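Local coordinates for peptidase S15/CocE/NonD (Thaumarchaeota archaeon SCGC AB-539-E09, PDB 4PF1), which is an aminopeptidase of the S15 serine peptidase family, with an alpha/beta hydrolase fold, and probably releases residues from the N-terminal end of peptides, at residues T49-P54 with K146-S151; G159-G164 with D295-Y300; T166-T171 with F184-D189. All blocks are in the same frame, centred on the assembly; numbering follows the deposited sequence.

The three contacts illustrate how chemistry follows position within one alpha/beta hydrolase sheet. Contact 1 lies far out, about 31 Å from the centre of the chain, where strand 46-54 near one sheet edge meets the loop leaving helix 133-147; its touching atoms are almost all carbon, largely buried but with one partly exposed glutamate. Contacts 2 and 3 are deep, their centres about 8 Å apart, and share helix 162-169. At the N-terminal end of that helix, contact 2 is polar and water-mediated, at the presumed catalytic serine; further along, contact 3 is mainly apolar packing. Backbone bonds from Gly-159 and Ser-161 to Phe-184 tie these two together.

Contact 1. Residues T49-P54 with K146-S151; sequences TIILIP and KNIPES
Ile-51 and Ile-53 pack against Ile-148 and Glu-150 in a mostly apolar strand-to-loop contact toward one edge of the alpha/beta hydrolase sheet. Strand 46-54 runs between strands 32-40 and 100-105, and both isoleucines project from the same face onto the segment that leaves helix 133-147. Ile-51 and Ile-148 reach tip to tip, their CD1 methyls 4.0 Å apart, and Ile-100 and Trp-143 pack against both side chains. Two residues along the strand, Ile-53 crosses Glu-150 at about a right angle. With CG2 of Ile-53 anti to the backbone N, that methyl rests on the aliphatic part of the glutamate, 3.9 Å from Glu-150 CB. The glutamate chain then bends (chi2 81°), bringing its carboxylate back beside the isoleucine, with Glu-150 OE1 3.9 Å from Ile-53 CD1. An alanine in place of Glu-150 would remove CG and the carboxylate, which is likely to leave one flank of Ile-53 less covered and more open to water. The loop itself is folded as a type I turn from Ile-148 to Ser-151, fastened by a hydrogen bond of 3.0 Å from Ser-151 OG to Ile-148 O.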
ATOM      1  N   THR A  49     -20.909  -8.631  34.589  1.00 12.64           N
ATOM      2  CA  THR A  49     -20.234  -9.861  34.187  1.00 12.52           C
ATOM      3  C   THR A  49     -20.858 -10.447  32.913  1.00 16.71           C
ATOM      4  O   THR A  49     -22.053 -10.748  32.882  1.00 16.31           O
ATOM      5  CB  THR A  49     -20.255 -10.860  35.355  1.00 19.57           C
ATOM      6  OG1 THR A  49     -19.951 -10.165  36.568  1.00 19.51           O
ATOM      7  CG2 THR A  49     -19.281 -12.000  35.165  1.00 16.49           C
ATOM      8  N   ILE A  50     -20.031 -10.621  31.872  1.00 13.90           N
ATOM      9  CA  ILE A  50     -20.462 -11.156  30.578  1.00 14.24           C
ATOM     10  C   ILE A  50     -20.002 -12.604  30.467  1.00 18.43           C
ATOM     11  O   ILE A  50     -18.802 -12.865  30.398  1.00 17.91           O
ATOM     12  CB  ILE A  50     -19.939 -10.278  29.393  1.00 17.28           C
ATOM     13  CG1 ILE A  50     -20.214  -8.750  29.606  1.00 17.88           C
ATOM     14  CG2 ILE A  50     -20.445 -10.784  28.029  1.00 17.92           C
ATOM     15  CD1 ILE A  50     -21.687  -8.335  30.012  1.00 24.47           C
ATOM     16  N   ILE A  51     -20.962 -13.539  30.456  1.00 15.16           N
ATOM     17  CA  ILE A  51     -20.695 -14.977  30.403  1.00 15.04           C
ATOM     18  C   ILE A  51     -21.067 -15.536  29.016  1.00 18.49           C
ATOM     19  O   ILE A  51     -22.226 -15.452  28.599  1.00 18.08           O
ATOM     20  CB  ILE A  51     -21.452 -15.712  31.550  1.00 18.66           C
ATOM     21  CG1 ILE A  51     -21.158 -15.060  32.924  1.00 19.18           C
ATOM     22  CG2 ILE A  51     -21.117 -17.210  31.567  1.00 19.84           C
ATOM     23  CD1 ILE A  51     -22.353 -15.016  33.882  1.00 26.25           C
ATOM     24  N   LEU A  52     -20.076 -16.099  28.311  1.00 14.63           N
ATOM     25  CA  LEU A  52     -20.278 -16.676  26.983  1.00 14.63           C
ATOM     26  C   LEU A  52     -20.218 -18.199  27.071  1.00 19.19           C
ATOM     27  O   LEU A  52     -19.159 -18.770  27.345  1.00 18.19           O
ATOM     28  CB  LEU A  52     -19.244 -16.133  25.969  1.00 14.03           C
ATOM     29  CG  LEU A  52     -19.053 -14.605  25.926  1.00 18.25           C
ATOM     30  CD1 LEU A  52     -17.870 -14.238  25.071  1.00 17.92           C
ATOM     31  CD2 LEU A  52     -20.310 -13.892  25.423  1.00 20.68           C
ATOM     32  N   ILE A  53     -21.369 -18.851  26.893  1.00 16.92           N
ATOM     33  CA  ILE A  53     -21.461 -20.304  26.988  1.00 17.44           C
ATOM     34  C   ILE A  53     -21.657 -20.901  25.593  1.00 22.17           C
ATOM     35  O   ILE A  53     -22.642 -20.578  24.929  1.00 22.25           O
ATOM     36  CB  ILE A  53     -22.594 -20.754  27.962  1.00 20.92           C
ATOM     37  CG1 ILE A  53     -22.617 -19.900  29.254  1.00 21.14           C
ATOM     38  CG2 ILE A  53     -22.475 -22.256  28.275  1.00 21.85           C
ATOM     39  CD1 ILE A  53     -23.977 -19.787  29.922  1.00 29.54           C
ATOM     40  N   PRO A  54     -20.742 -21.784  25.129  1.00 18.94           N
ATOM     41  CA  PRO A  54     -20.947 -22.419  23.814  1.00 19.05           C
ATOM     42  C   PRO A  54     -22.201 -23.294  23.836  1.00 23.06           C
ATOM     43  O   PRO A  54     -22.460 -23.956  24.837  1.00 22.61           O
ATOM     44  CB  PRO A  54     -19.669 -23.252  23.612  1.00 20.60           C
ATOM     45  CG  PRO A  54     -18.697 -22.749  24.634  1.00 24.70           C
ATOM     46  CD  PRO A  54     -19.517 -22.281  25.782  1.00 20.40           C
ATOM     47  N   LYS A 146     -21.377 -21.733  41.040  1.00 18.84           N
ATOM     48  CA  LYS A 146     -22.663 -22.077  41.658  1.00 19.30           C
ATOM     49  C   LYS A 146     -23.854 -21.819  40.728  1.00 24.04           C
ATOM     50  O   LYS A 146     -24.886 -22.473  40.883  1.00 24.05           O
ATOM     51  CB  LYS A 146     -22.871 -21.281  42.960  1.00 21.78           C
ATOM     52  CG  LYS A 146     -22.175 -21.867  44.182  1.00 29.14           C
ATOM     53  CD  LYS A 146     -22.307 -20.928  45.377  1.00 36.87           C
ATOM     54  CE  LYS A 146     -21.912 -21.575  46.682  1.00 48.23           C
ATOM     55  NZ  LYS A 146     -20.439 -21.597  46.871  1.00 55.90           N
ATOM     56  N   ASN A 147     -23.739 -20.851  39.793  1.00 21.26           N
ATOM     57  CA  ASN A 147     -24.879 -20.466  38.954  1.00 21.62           C
ATOM     58  C   ASN A 147     -24.745 -20.829  37.467  1.00 26.04           C
ATOM     59  O   ASN A 147     -25.718 -20.664  36.725  1.00 25.13           O
ATOM     60  CB  ASN A 147     -25.173 -18.978  39.109  1.00 21.43           C
ATOM     61  CG  ASN A 147     -25.617 -18.627  40.503  1.00 37.52           C
ATOM     62  OD1 ASN A 147     -26.801 -18.697  40.837  1.00 34.91           O
ATOM     63  ND2 ASN A 147     -24.664 -18.316  41.370  1.00 24.09           N
ATOM     64  N   ILE A 148     -23.578 -21.340  37.029  1.00 23.68           N
ATOM     65  CA  ILE A 148     -23.417 -21.780  35.638  1.00 23.61           C
ATOM     66  C   ILE A 148     -23.374 -23.318  35.639  1.00 28.36           C
ATOM     67  O   ILE A 148     -22.369 -23.905  36.049  1.00 28.63           O
ATOM     68  CB  ILE A 148     -22.194 -21.126  34.916  1.00 26.22           C
ATOM     69  CG1 ILE A 148     -22.205 -19.567  35.023  1.00 26.56           C
ATOM     70  CG2 ILE A 148     -22.081 -21.598  33.458  1.00 26.28           C
ATOM     71  CD1 ILE A 148     -23.517 -18.804  34.508  1.00 34.92           C
ATOM     72  N   PRO A 149     -24.493 -23.984  35.253  1.00 25.11           N
ATOM     73  CA  PRO A 149     -24.540 -25.456  35.341  1.00 25.05           C
ATOM     74  C   PRO A 149     -23.706 -26.192  34.289  1.00 27.84           C
ATOM     75  O   PRO A 149     -23.389 -27.367  34.486  1.00 27.57           O
ATOM     76  CB  PRO A 149     -26.026 -25.769  35.166  1.00 27.24           C
ATOM     77  CG  PRO A 149     -26.568 -24.630  34.387  1.00 31.46           C
ATOM     78  CD  PRO A 149     -25.786 -23.424  34.802  1.00 26.79           C
ATOM     79  N   GLU A 150     -23.358 -25.515  33.182  1.00 23.36           N
ATOM     80  CA  GLU A 150     -22.575 -26.108  32.090  1.00 22.46           C
ATOM     81  C   GLU A 150     -21.088 -26.253  32.463  1.00 26.23           C
ATOM     82  O   GLU A 150     -20.340 -26.906  31.734  1.00 26.18           O
ATOM     83  CB  GLU A 150     -22.715 -25.271  30.801  1.00 23.28           C
ATOM     84  CG  GLU A 150     -24.120 -25.248  30.210  1.00 32.47           C
ATOM     85  CD  GLU A 150     -25.090 -24.267  30.846  1.00 47.35           C
ATOM     86  OE1 GLU A 150     -24.630 -23.290  31.481  1.00 31.33           O
ATOM     87  OE2 GLU A 150     -26.316 -24.478  30.709  1.00 44.20           O
ATOM     88  N   SER A 151     -20.662 -25.652  33.589  1.00 22.66           N
ATOM     89  CA  SER A 151     -19.263 -25.698  34.011  1.00 22.39           C
ATOM     90  C   SER A 151     -18.931 -26.959  34.824  1.00 26.21           C
ATOM     91  O   SER A 151     -19.824 -27.582  35.399  1.00 26.92           O
ATOM     92  CB  SER A 151     -18.898 -24.446  34.807  1.00 25.80           C
ATOM     93  OG  SER A 151     -19.390 -24.471  36.136  1.00 33.52           O
TER

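Contact 2. Residues G159-G164 with D295-Y300; sequences GGSYEG and DQEDIY
Several groups grip Ser-161 OG: a water 2.6 Å away, His-328 NE2, and a glycerol, probably from the crystallisation liquor, which also bonds to Glu-297 OE2. The same water lies 2.6 Å from Glu-297 OE2 and equally close to Asp-298 OD2, so one solvent molecule bridges the two segments, though its protons are probably shared among more acceptors than it can serve at once. The direct approach is longer, 3.4 Å from Ser-161 OG to Asp-298 OD2. OG anti to the backbone N (chi1 -158°) places the hydroxyl on the side of the 295-300 loop, where the water is held. Glu-297 is fixed at its other oxygen by Trp-453.

Asp-295, earlier in the same loop, organises its backbone. Its OD1 accepts Asp-298 N at 2.7 Å, from above the carboxylate plane, and Glu-297 N at 3.0 Å, almost in line with the C-O bond. The second bond makes an Asx turn, and together they place both water-binding acids. Ser-161, His-328 and Asp-295 fit a Ser-His-Asp triad, consistent with a serine peptidase.

Ser-161 has the unusual backbone angles (61/-118°) of a nucleophile elbow. A CB at Gly-159, two positions before it, would strike Glu-163 O, and one at Gly-164, three after, would be crowded by Ser-161 O. The serine forms the sharp turn between strand 154-160 and helix 162-169, facing the loop from strand 287-292 to helix 301-309.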
ATOM      1  N   GLY A 159      -5.160 -12.998  30.888  1.00 13.10           N
ATOM      2  CA  GLY A 159      -5.231 -11.601  30.480  1.00 12.55           C
ATOM      3  C   GLY A 159      -3.886 -10.915  30.415  1.00 15.64           C
ATOM      4  O   GLY A 159      -2.925 -11.360  31.044  1.00 14.28           O
ATOM      5  N   GLY A 160      -3.830  -9.825  29.656  1.00 12.99           N
ATOM      6  CA  GLY A 160      -2.618  -9.036  29.481  1.00 13.04           C
ATOM      7  C   GLY A 160      -2.723  -7.618  30.005  1.00 17.98           C
ATOM      8  O   GLY A 160      -3.822  -7.059  30.070  1.00 17.33           O
ATOM      9  N   SER A 161      -1.561  -7.016  30.361  1.00 15.54           N
ATOM     10  CA  SER A 161      -1.439  -5.636  30.864  1.00 15.71           C
ATOM     11  C   SER A 161      -2.239  -5.453  32.178  1.00 19.06           C
ATOM     12  O   SER A 161      -1.930  -6.131  33.163  1.00 18.93           O
ATOM     13  CB  SER A 161      -1.878  -4.639  29.794  1.00 19.43           C
ATOM     14  OG  SER A 161      -1.336  -3.352  30.025  1.00 30.59           O
ATOM     15  N   TYR A 162      -3.271  -4.566  32.187  1.00 14.88           N
ATOM     16  CA  TYR A 162      -4.149  -4.359  33.350  1.00 14.58           C
ATOM     17  C   TYR A 162      -4.913  -5.653  33.651  1.00 18.42           C
ATOM     18  O   TYR A 162      -5.089  -6.007  34.816  1.00 18.95           O
ATOM     19  CB  TYR A 162      -5.131  -3.203  33.086  1.00 15.25           C
ATOM     20  CG  TYR A 162      -5.676  -2.524  34.329  1.00 16.26           C
ATOM     21  CD1 TYR A 162      -6.565  -3.185  35.177  1.00 18.36           C
ATOM     22  CD2 TYR A 162      -5.408  -1.183  34.588  1.00 16.34           C
ATOM     23  CE1 TYR A 162      -7.116  -2.547  36.289  1.00 18.31           C
ATOM     24  CE2 TYR A 162      -5.952  -0.536  35.697  1.00 17.13           C
ATOM     25  CZ  TYR A 162      -6.816  -1.219  36.538  1.00 23.16           C
ATOM     26  OH  TYR A 162      -7.365  -0.579  37.625  1.00 22.37           O
ATOM     27  N   GLU A 163      -5.322  -6.381  32.591  1.00 14.16           N
ATOM     28  CA  GLU A 163      -6.004  -7.673  32.719  1.00 13.81           C
ATOM     29  C   GLU A 163      -5.030  -8.736  33.251  1.00 17.20           C
ATOM     30  O   GLU A 163      -5.461  -9.728  33.827  1.00 17.02           O
ATOM     31  CB  GLU A 163      -6.614  -8.109  31.378  1.00 14.69           C
ATOM     32  CG  GLU A 163      -7.712  -7.175  30.890  1.00 20.92           C
ATOM     33  CD  GLU A 163      -8.227  -7.424  29.485  1.00 32.00           C
ATOM     34  OE1 GLU A 163      -7.760  -8.381  28.830  1.00 20.56           O
ATOM     35  OE2 GLU A 163      -9.107  -6.655  29.039  1.00 26.92           O
ATOM     36  N   GLY A 164      -3.731  -8.496  33.067  1.00 14.00           N
ATOM     37  CA  GLY A 164      -2.669  -9.337  33.602  1.00 13.95           C
ATOM     38  C   GLY A 164      -2.473  -9.061  35.078  1.00 17.63           C
ATOM     39  O   GLY A 164      -2.224  -9.981  35.857  1.00 17.41           O
ATOM     40  N   ASP A 295       8.147  -5.549  24.323  1.00 12.11           N
ATOM     41  CA  ASP A 295       6.974  -4.971  24.971  1.00 11.80           C
ATOM     42  C   ASP A 295       7.207  -3.478  25.263  1.00 15.54           C
ATOM     43  O   ASP A 295       7.973  -3.135  26.162  1.00 15.00           O
ATOM     44  CB  ASP A 295       6.652  -5.738  26.266  1.00 13.26           C
ATOM     45  CG  ASP A 295       5.246  -5.513  26.778  1.00 17.33           C
ATOM     46  OD1 ASP A 295       4.844  -4.340  26.917  1.00 16.62           O
ATOM     47  OD2 ASP A 295       4.546  -6.502  27.020  1.00 20.22           O
ATOM     48  N   GLN A 296       6.532  -2.594  24.498  1.00 11.71           N
ATOM     49  CA  GLN A 296       6.675  -1.138  24.598  1.00 10.77           C
ATOM     50  C   GLN A 296       5.886  -0.529  25.787  1.00 15.98           C
ATOM     51  O   GLN A 296       5.891   0.696  25.960  1.00 15.90           O
ATOM     52  CB  GLN A 296       6.261  -0.473  23.262  1.00 11.59           C
ATOM     53  CG  GLN A 296       4.735  -0.393  23.004  1.00 18.41           C
ATOM     54  CD  GLN A 296       4.068  -1.672  22.526  1.00 28.49           C
ATOM     55  OE1 GLN A 296       4.666  -2.751  22.476  1.00 24.26           O
ATOM     56  NE2 GLN A 296       2.784  -1.577  22.194  1.00 13.15           N
ATOM     57  N   GLU A 297       5.235  -1.373  26.617  1.00 12.92           N
ATOM     58  CA  GLU A 297       4.447  -0.866  27.737  1.00 12.37           C
ATOM     59  C   GLU A 297       4.839  -1.486  29.081  1.00 14.92           C
ATOM     60  O   GLU A 297       4.963  -0.751  30.063  1.00 13.55           O
ATOM     61  CB  GLU A 297       2.946  -1.057  27.475  1.00 13.72           C
ATOM     62  CG  GLU A 297       2.408  -0.117  26.403  1.00 22.88           C
ATOM     63  CD  GLU A 297       0.902  -0.032  26.246  1.00 30.89           C
ATOM     64  OE1 GLU A 297       0.449   0.621  25.278  1.00 27.01           O
ATOM     65  OE2 GLU A 297       0.173  -0.591  27.096  1.00 19.55           O
ATOM     66  N   ASP A 298       5.018  -2.821  29.141  1.00 10.98           N
ATOM     67  CA  ASP A 298       5.358  -3.518  30.394  1.00 11.08           C
ATOM     68  C   ASP A 298       6.511  -4.512  30.178  1.00 15.47           C
ATOM     69  O   ASP A 298       6.322  -5.726  30.298  1.00 15.01           O
ATOM     70  CB  ASP A 298       4.115  -4.232  30.968  1.00 12.81           C
ATOM     71  CG  ASP A 298       2.983  -3.289  31.315  1.00 18.87           C
ATOM     72  OD1 ASP A 298       3.030  -2.685  32.397  1.00 18.82           O
ATOM     73  OD2 ASP A 298       2.053  -3.161  30.501  1.00 22.80           O
ATOM     74  N   ILE A 299       7.714  -3.982  29.871  1.00 12.66           N
ATOM     75  CA  ILE A 299       8.920  -4.775  29.583  1.00 12.53           C
ATOM     76  C   ILE A 299       9.657  -5.241  30.874  1.00 16.30           C
ATOM     77  O   ILE A 299      10.539  -6.103  30.798  1.00 16.38           O
ATOM     78  CB  ILE A 299       9.865  -3.959  28.644  1.00 15.28           C
ATOM     79  CG1 ILE A 299      10.749  -4.883  27.780  1.00 15.60           C
ATOM     80  CG2 ILE A 299      10.679  -2.892  29.404  1.00 15.31           C
ATOM     81  CD1 ILE A 299      11.071  -4.342  26.415  1.00 21.13           C
ATOM     82  N   TYR A 300       9.295  -4.672  32.036  1.00 12.66           N
ATOM     83  CA  TYR A 300       9.943  -4.947  33.326  1.00 12.56           C
ATOM     84  C   TYR A 300       9.251  -6.080  34.107  1.00 16.68           C
ATOM     85  O   TYR A 300       9.929  -6.925  34.705  1.00 17.03           O
ATOM     86  CB  TYR A 300       9.948  -3.649  34.169  1.00 13.35           C
ATOM     87  CG  TYR A 300      10.419  -3.800  35.600  1.00 14.94           C
ATOM     88  CD1 TYR A 300      11.751  -3.591  35.941  1.00 17.08           C
ATOM     89  CD2 TYR A 300       9.514  -4.049  36.628  1.00 15.62           C
ATOM     90  CE1 TYR A 300      12.187  -3.710  37.258  1.00 18.29           C
ATOM     91  CE2 TYR A 300       9.941  -4.189  37.946  1.00 17.05           C
ATOM     92  CZ  TYR A 300      11.279  -4.010  38.259  1.00 23.76           C
ATOM     93  OH  TYR A 300      11.698  -4.103  39.561  1.00 23.99           O
TER
HETATM   94  O   HOH W   1       0.359  -1.516  29.508  1.00 14.70           O

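Contact 3. Residues T166-T171 with F184-D189; sequences TTLMCT and FASMVD
Leu-168, on helix 162-169, lays one methyl against Ser-186 and Val-188 of the segment that follows strand 178-184. That segment begins at Phe-184, the last residue of the strand, whose backbone N and O bond to Gly-159 and Ser-161 in the adjacent strand and turn; its side chain sets off away from the helix. Ala-185 then adopts left-handed backbone angles (28/52°), redirecting the chain as it leaves the sheet.

Ser-186 is the first residue to meet the helix. Its CB lies 3.8 Å from Leu-168 CD1, and OG, at 4.0 Å from the same Leu-168 CD1, stands beside the methyl as well, so the serine is met chiefly through van der Waals contact. The branch of the leucine ending in CD1 is extended: CG is anti to the carbonyl carbon, and chi2 of 169° carries CD1 on from the backbone. The main-chain oxygen at the root of this side chain is doubly held, by Thr-171 OG1 at 2.7 Å from Leu-168 O, in the carbonyl plane, and by Thr-171 N at 3.2 Å from Leu-168 O.

At Met-187 the end of the side chain leads away from the helix, toward Asn-119 and Asp-195. Val-188 returns to it more loosely, with CG2 4.3 Å from Leu-168 CD1, and Met-274 of helix 274-279 also packs on the leucine. Backbone N atoms of Val-188 and Asp-189 both bond to Asp-194 OD2, and Asp-189 in turn bonds through its own carboxylate to Tyr-265.

Strand 154-160, helix 162-169 and the neighbouring parallel strand 178-184 make a beta-alpha-beta crossover, and the leucine packs the helix of that unit onto the exit of its second strand, as expected around the nucleophile elbow of an alpha/beta hydrolase.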
ATOM      1  N   THR A 166      -4.932  -7.925  37.069  1.00 13.54           N
ATOM      2  CA  THR A 166      -6.113  -8.499  37.731  1.00 13.71           C
ATOM      3  C   THR A 166      -5.974 -10.021  37.836  1.00 18.31           C
ATOM      4  O   THR A 166      -6.415 -10.591  38.826  1.00 18.31           O
ATOM      5  CB  THR A 166      -7.418  -8.092  37.037  1.00 17.58           C
ATOM      6  OG1 THR A 166      -7.421  -8.577  35.699  1.00 17.92           O
ATOM      7  CG2 THR A 166      -7.656  -6.586  37.062  1.00 13.20           C
ATOM      8  N   THR A 167      -5.308 -10.665  36.838  1.00 14.95           N
ATOM      9  CA  THR A 167      -5.030 -12.110  36.823  1.00 14.62           C
ATOM     10  C   THR A 167      -4.129 -12.470  38.025  1.00 17.80           C
ATOM     11  O   THR A 167      -4.380 -13.469  38.703  1.00 17.72           O
ATOM     12  CB  THR A 167      -4.396 -12.511  35.468  1.00 23.52           C
ATOM     13  OG1 THR A 167      -5.366 -12.363  34.430  1.00 21.94           O
ATOM     14  CG2 THR A 167      -3.854 -13.937  35.460  1.00 22.19           C
ATOM     15  N   LEU A 168      -3.099 -11.639  38.297  1.00 13.31           N
ATOM     16  CA  LEU A 168      -2.192 -11.837  39.432  1.00 12.87           C
ATOM     17  C   LEU A 168      -2.938 -11.708  40.762  1.00 15.92           C
ATOM     18  O   LEU A 168      -2.641 -12.444  41.707  1.00 13.93           O
ATOM     19  CB  LEU A 168      -1.031 -10.829  39.393  1.00 12.65           C
ATOM     20  CG  LEU A 168      -0.033 -10.956  38.242  1.00 16.85           C
ATOM     21  CD1 LEU A 168       0.872  -9.745  38.191  1.00 16.87           C
ATOM     22  CD2 LEU A 168       0.796 -12.238  38.356  1.00 18.79           C
ATOM     23  N   MET A 169      -3.921 -10.784  40.828  1.00 13.24           N
ATOM     24  CA  MET A 169      -4.718 -10.551  42.037  1.00 13.78           C
ATOM     25  C   MET A 169      -5.647 -11.744  42.355  1.00 19.04           C
ATOM     26  O   MET A 169      -6.062 -11.893  43.502  1.00 18.25           O
ATOM     27  CB  MET A 169      -5.523  -9.250  41.918  1.00 16.05           C
ATOM     28  CG  MET A 169      -4.678  -7.994  42.109  1.00 19.67           C
ATOM     29  SD  MET A 169      -4.090  -7.803  43.812  1.00 24.42           S
ATOM     30  CE  MET A 169      -3.242  -6.295  43.686  1.00 21.20           C
ATOM     31  N   CYS A 170      -5.924 -12.620  41.354  1.00 16.99           N
ATOM     32  CA  CYS A 170      -6.747 -13.830  41.534  1.00 17.65           C
ATOM     33  C   CYS A 170      -6.020 -14.854  42.425  1.00 20.27           C
ATOM     34  O   CYS A 170      -6.674 -15.684  43.062  1.00 20.13           O
ATOM     35  CB  CYS A 170      -7.113 -14.448  40.185  1.00 18.20           C
ATOM     36  SG  CYS A 170      -8.086 -13.368  39.101  1.00 22.14           S
ATOM     37  N   THR A 171      -4.673 -14.801  42.447  1.00 15.81           N
ATOM     38  CA  THR A 171      -3.816 -15.744  43.176  1.00 15.79           C
ATOM     39  C   THR A 171      -3.658 -15.385  44.673  1.00 20.42           C
ATOM     40  O   THR A 171      -3.080 -16.177  45.420  1.00 19.59           O
ATOM     41  CB  THR A 171      -2.440 -15.868  42.491  1.00 21.10           C
ATOM     42  OG1 THR A 171      -1.670 -14.689  42.729  1.00 19.41           O
ATOM     43  CG2 THR A 171      -2.546 -16.135  41.004  1.00 18.71           C
ATOM     44  N   PHE A 184      -0.332 -12.282  31.029  1.00 11.48           N
ATOM     45  CA  PHE A 184       0.438 -11.752  29.895  1.00 11.09           C
ATOM     46  C   PHE A 184       0.871 -10.328  30.178  1.00 16.28           C
ATOM     47  O   PHE A 184       0.088  -9.557  30.732  1.00 16.08           O
ATOM     48  CB  PHE A 184      -0.401 -11.751  28.601  1.00 12.62           C
ATOM     49  CG  PHE A 184      -0.775 -13.076  27.984  1.00 14.07           C
ATOM     50  CD1 PHE A 184      -1.920 -13.752  28.394  1.00 17.00           C
ATOM     51  CD2 PHE A 184      -0.080 -13.568  26.886  1.00 16.22           C
ATOM     52  CE1 PHE A 184      -2.316 -14.937  27.767  1.00 17.94           C
ATOM     53  CE2 PHE A 184      -0.470 -14.760  26.266  1.00 18.93           C
ATOM     54  CZ  PHE A 184      -1.588 -15.433  26.708  1.00 17.03           C
ATOM     55  N   ALA A 185       2.110  -9.969  29.796  1.00 14.54           N
ATOM     56  CA  ALA A 185       2.665  -8.603  29.880  1.00 14.82           C
ATOM     57  C   ALA A 185       2.025  -7.758  31.014  1.00 19.06           C
ATOM     58  O   ALA A 185       1.550  -6.648  30.767  1.00 17.94           O
ATOM     59  CB  ALA A 185       2.459  -7.907  28.544  1.00 15.16           C
ATOM     60  N   SER A 186       2.006  -8.302  32.242  1.00 16.17           N
ATOM     61  CA  SER A 186       1.333  -7.710  33.397  1.00 16.34           C
ATOM     62  C   SER A 186       1.942  -6.402  33.887  1.00 19.51           C
ATOM     63  O   SER A 186       3.152  -6.182  33.770  1.00 18.73           O
ATOM     64  CB  SER A 186       1.311  -8.700  34.556  1.00 20.53           C
ATOM     65  OG  SER A 186       0.599  -9.875  34.206  1.00 30.79           O
ATOM     66  N   MET A 187       1.086  -5.547  34.484  1.00 15.70           N
ATOM     67  CA  MET A 187       1.496  -4.320  35.155  1.00 15.12           C
ATOM     68  C   MET A 187       2.016  -4.740  36.528  1.00 19.28           C
ATOM     69  O   MET A 187       1.247  -5.279  37.330  1.00 19.75           O
ATOM     70  CB  MET A 187       0.308  -3.337  35.275  1.00 17.19           C
ATOM     71  CG  MET A 187      -0.230  -2.851  33.933  1.00 19.84           C
ATOM     72  SD  MET A 187      -1.721  -1.820  34.078  1.00 23.09           S
ATOM     73  CE  MET A 187      -1.045  -0.383  34.824  1.00 20.03           C
ATOM     74  N   VAL A 188       3.331  -4.622  36.758  1.00 15.14           N
ATOM     75  CA  VAL A 188       3.946  -5.098  38.006  1.00 15.01           C
ATOM     76  C   VAL A 188       4.504  -3.927  38.815  1.00 18.76           C
ATOM     77  O   VAL A 188       4.169  -3.786  39.992  1.00 18.71           O
ATOM     78  CB  VAL A 188       5.014  -6.187  37.713  1.00 18.46           C
ATOM     79  CG1 VAL A 188       5.873  -6.496  38.938  1.00 18.61           C
ATOM     80  CG2 VAL A 188       4.356  -7.456  37.183  1.00 18.21           C
ATOM     81  N   ASP A 189       5.360  -3.102  38.201  1.00 14.77           N
ATOM     82  CA  ASP A 189       5.904  -1.937  38.878  1.00 14.75           C
ATOM     83  C   ASP A 189       5.867  -0.745  37.934  1.00 18.84           C
ATOM     84  O   ASP A 189       6.728  -0.610  37.057  1.00 18.21           O
ATOM     85  CB  ASP A 189       7.324  -2.200  39.414  1.00 16.25           C
ATOM     86  CG  ASP A 189       7.733  -1.279  40.553  1.00 21.90           C
ATOM     87  OD1 ASP A 189       7.422  -0.066  40.482  1.00 22.42           O
ATOM     88  OD2 ASP A 189       8.426  -1.752  41.476  1.00 22.88           O
TER